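Local coordinates for mannose recognizing lectin (Marasmius oreades, PDB 4TKC), which binds mannose as a bulb-type lectin and probably serves in carbohydrate recognition, at residues Arg33-Asp36 against Glu37-Gln41. Residues are numbered along the deposited sequence; the frame is centred on the assembly and turned at random.
Sequences RVTD and EGNIQ
With chi1 at 76°, Thr35 sets OG1 between its own backbone N and carbonyl carbon, the position from which the hydroxyl reaches across the turn to accept the N-H of Asn39 (N to OG1, 3.0 Å). The N-H of Glu37 adds a weak, strongly bent bond to the same oxygen. The same rotation leaves Thr35 CG2 anti to the carbonyl carbon and 3.5 Å from Gln41 OE1, the two side chains crossing at about a right angle. These contacts lie at the closed end of a beta hairpin between strands 30-34 and 40-44, the middle pair of one of the three four-stranded antiparallel sheets of this bulb-type lectin. In its type I turn, Gly38 N bonds to Thr35 O at 2.8 Å; Gly38, the fourth position, is left-handed (phi 73°) and makes the G1 bulge of a 3:5 hairpin. A straighter bond joins Thr35 N to Asn39 O (2.8 Å), and Arg33 and Gln41 then form a hydrogen-bonded pair. Farther out, one water accepts from Arg33 NH1 at the guanidinium edge and donates to Gln41 OE1, while Asp46 and Glu31 hold the arginine by salt bridges and Asp54 takes Gln41 NE2. A second water links Thr35 OG1 with ND2 of Asn39, whose OD1 accepts from Gly55 N.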
ATOM      1  N   ARG A  33       4.346  -0.093  12.557  1.00 15.08           N
ATOM      2  CA  ARG A  33       5.429   0.114  11.594  1.00 16.11           C
ATOM      3  C   ARG A  33       5.845  -1.168  10.922  1.00 15.67           C
ATOM      4  O   ARG A  33       5.946  -2.221  11.560  1.00 16.17           O
ATOM      5  CB  ARG A  33       6.679   0.551  12.386  1.00 23.16           C
ATOM      6  CG  ARG A  33       6.539   1.750  13.271  1.00 23.72           C
ATOM      7  CD  ARG A  33       7.757   1.900  14.177  1.00 21.38           C
ATOM      8  NE  ARG A  33       7.583   3.089  15.001  1.00 26.81           N
ATOM      9  CZ  ARG A  33       8.417   3.509  15.942  1.00 26.51           C
ATOM     10  NH1 ARG A  33       9.488   2.776  16.276  1.00 27.82           N
ATOM     11  NH2 ARG A  33       8.137   4.655  16.577  1.00 32.53           N
ATOM     12  N   VAL A  34       6.261  -1.049   9.650  1.00 15.60           N
ATOM     13  CA  VAL A  34       7.089  -2.080   9.040  1.00 16.58           C
ATOM     14  C   VAL A  34       8.480  -1.458   8.827  1.00 17.66           C
ATOM     15  O   VAL A  34       8.598  -0.371   8.232  1.00 17.20           O
ATOM     16  CB  VAL A  34       6.494  -2.572   7.706  1.00 15.98           C
ATOM     17  CG1 VAL A  34       7.405  -3.603   7.030  1.00 16.77           C
ATOM     18  CG2 VAL A  34       5.116  -3.178   7.925  1.00 16.60           C
ATOM     19  N   THR A  35       9.497  -2.058   9.460  1.00 18.31           N
ATOM     20  CA  THR A  35      10.810  -1.413   9.570  1.00 16.69           C
ATOM     21  C   THR A  35      11.737  -1.820   8.446  1.00 18.36           C
ATOM     22  O   THR A  35      11.554  -2.877   7.825  1.00 18.27           O
ATOM     23  CB  THR A  35      11.489  -1.655  10.942  1.00 17.50           C
ATOM     24  OG1 THR A  35      12.019  -2.974  10.995  1.00 20.05           O
ATOM     25  CG2 THR A  35      10.487  -1.438  12.111  1.00 19.80           C
ATOM     26  N   ASP A  36      12.763  -1.001   8.227  1.00 19.77           N
ATOM     27  CA  ASP A  36      13.789  -1.334   7.221  1.00 20.36           C
ATOM     28  C   ASP A  36      14.536  -2.606   7.633  1.00 22.33           C
ATOM     29  O   ASP A  36      15.059  -3.311   6.789  1.00 28.10           O
ATOM     30  CB  ASP A  36      14.785  -0.186   7.032  1.00 22.93           C
ATOM     31  CG  ASP A  36      14.143   1.071   6.422  1.00 29.90           C
ATOM     32  OD1 ASP A  36      13.227   0.935   5.587  1.00 30.60           O
ATOM     33  OD2 ASP A  36      14.582   2.190   6.755  1.00 39.10           O
ATOM     34  N   GLU A  37      14.513  -2.922   8.934  1.00 23.10           N
ATOM     35  CA  GLU A  37      15.114  -4.144   9.457  1.00 21.26           C
ATOM     36  C   GLU A  37      14.166  -5.359   9.255  1.00 24.18           C
ATOM     37  O   GLU A  37      14.501  -6.473   9.635  1.00 30.06           O
ATOM     38  CB  GLU A  37      15.485  -3.970  10.956  1.00 26.48           C
ATOM     39  CG  GLU A  37      16.567  -2.918  11.231  1.00 35.84           C
ATOM     40  CD  GLU A  37      16.103  -1.476  10.973  1.00 30.79           C
ATOM     41  OE1 GLU A  37      14.949  -1.132  11.324  1.00 38.13           O
ATOM     42  OE2 GLU A  37      16.918  -0.658  10.486  1.00 60.99           O
ATOM     43  N   GLY A  38      13.017  -5.142   8.605  1.00 18.48           N
ATOM     44  CA  GLY A  38      12.052  -6.216   8.346  1.00 20.23           C
ATOM     45  C   GLY A  38      11.272  -6.674   9.567  1.00 16.91           C
ATOM     46  O   GLY A  38      10.745  -7.791   9.609  1.00 17.49           O
ATOM     47  N   ASN A  39      11.096  -5.760  10.513  1.00 15.99           N
ATOM     48  CA  ASN A  39      10.228  -6.075  11.624  1.00 16.45           C
ATOM     49  C   ASN A  39       8.871  -5.391  11.556  1.00 16.50           C
ATOM     50  O   ASN A  39       8.733  -4.325  10.958  1.00 19.09           O
ATOM     51  CB  ASN A  39      10.902  -5.750  12.966  1.00 19.33           C
ATOM     52  CG  ASN A  39      12.224  -6.470  13.118  1.00 20.57           C
ATOM     53  OD1 ASN A  39      12.340  -7.627  12.735  1.00 19.75           O
ATOM     54  ND2 ASN A  39      13.249  -5.761  13.552  1.00 24.41           N
ATOM     55  N   ILE A  40       7.867  -6.051  12.125  1.00 16.67           N
ATOM     56  CA  ILE A  40       6.510  -5.533  12.202  1.00 16.35           C
ATOM     57  C   ILE A  40       6.232  -5.178  13.678  1.00 17.60           C
ATOM     58  O   ILE A  40       6.277  -6.045  14.568  1.00 17.22           O
ATOM     59  CB  ILE A  40       5.472  -6.560  11.730  1.00 16.01           C
ATOM     60  CG1 ILE A  40       5.800  -7.036  10.304  1.00 16.28           C
ATOM     61  CG2 ILE A  40       4.081  -5.964  11.760  1.00 15.06           C
ATOM     62  CD1 ILE A  40       4.970  -8.217   9.870  1.00 17.87           C
ATOM     63  N   GLN A  41       6.073  -3.880  13.933  1.00 16.21           N
ATOM     64  CA  GLN A  41       6.144  -3.410  15.344  1.00 16.16           C
ATOM     65  C   GLN A  41       5.103  -2.349  15.632  1.00 16.56           C
ATOM     66  O   GLN A  41       4.923  -1.390  14.883  1.00 19.74           O
ATOM     67  CB  GLN A  41       7.539  -2.847  15.614  1.00 18.29           C
ATOM     68  CG  GLN A  41       8.644  -3.848  15.361  1.00 20.55           C
ATOM     69  CD  GLN A  41      10.009  -3.319  15.718  1.00 20.00           C
ATOM     70  OE1 GLN A  41      10.307  -2.151  15.515  1.00 23.47           O
ATOM     71  NE2 GLN A  41      10.848  -4.189  16.297  1.00 22.07           N
TER
HETATM   72  O   HOH W   1      10.674   0.517  15.424  1.00 34.06           O
HETATM   73  O   HOH W   2      13.081  -2.838  13.551  1.00 31.86           O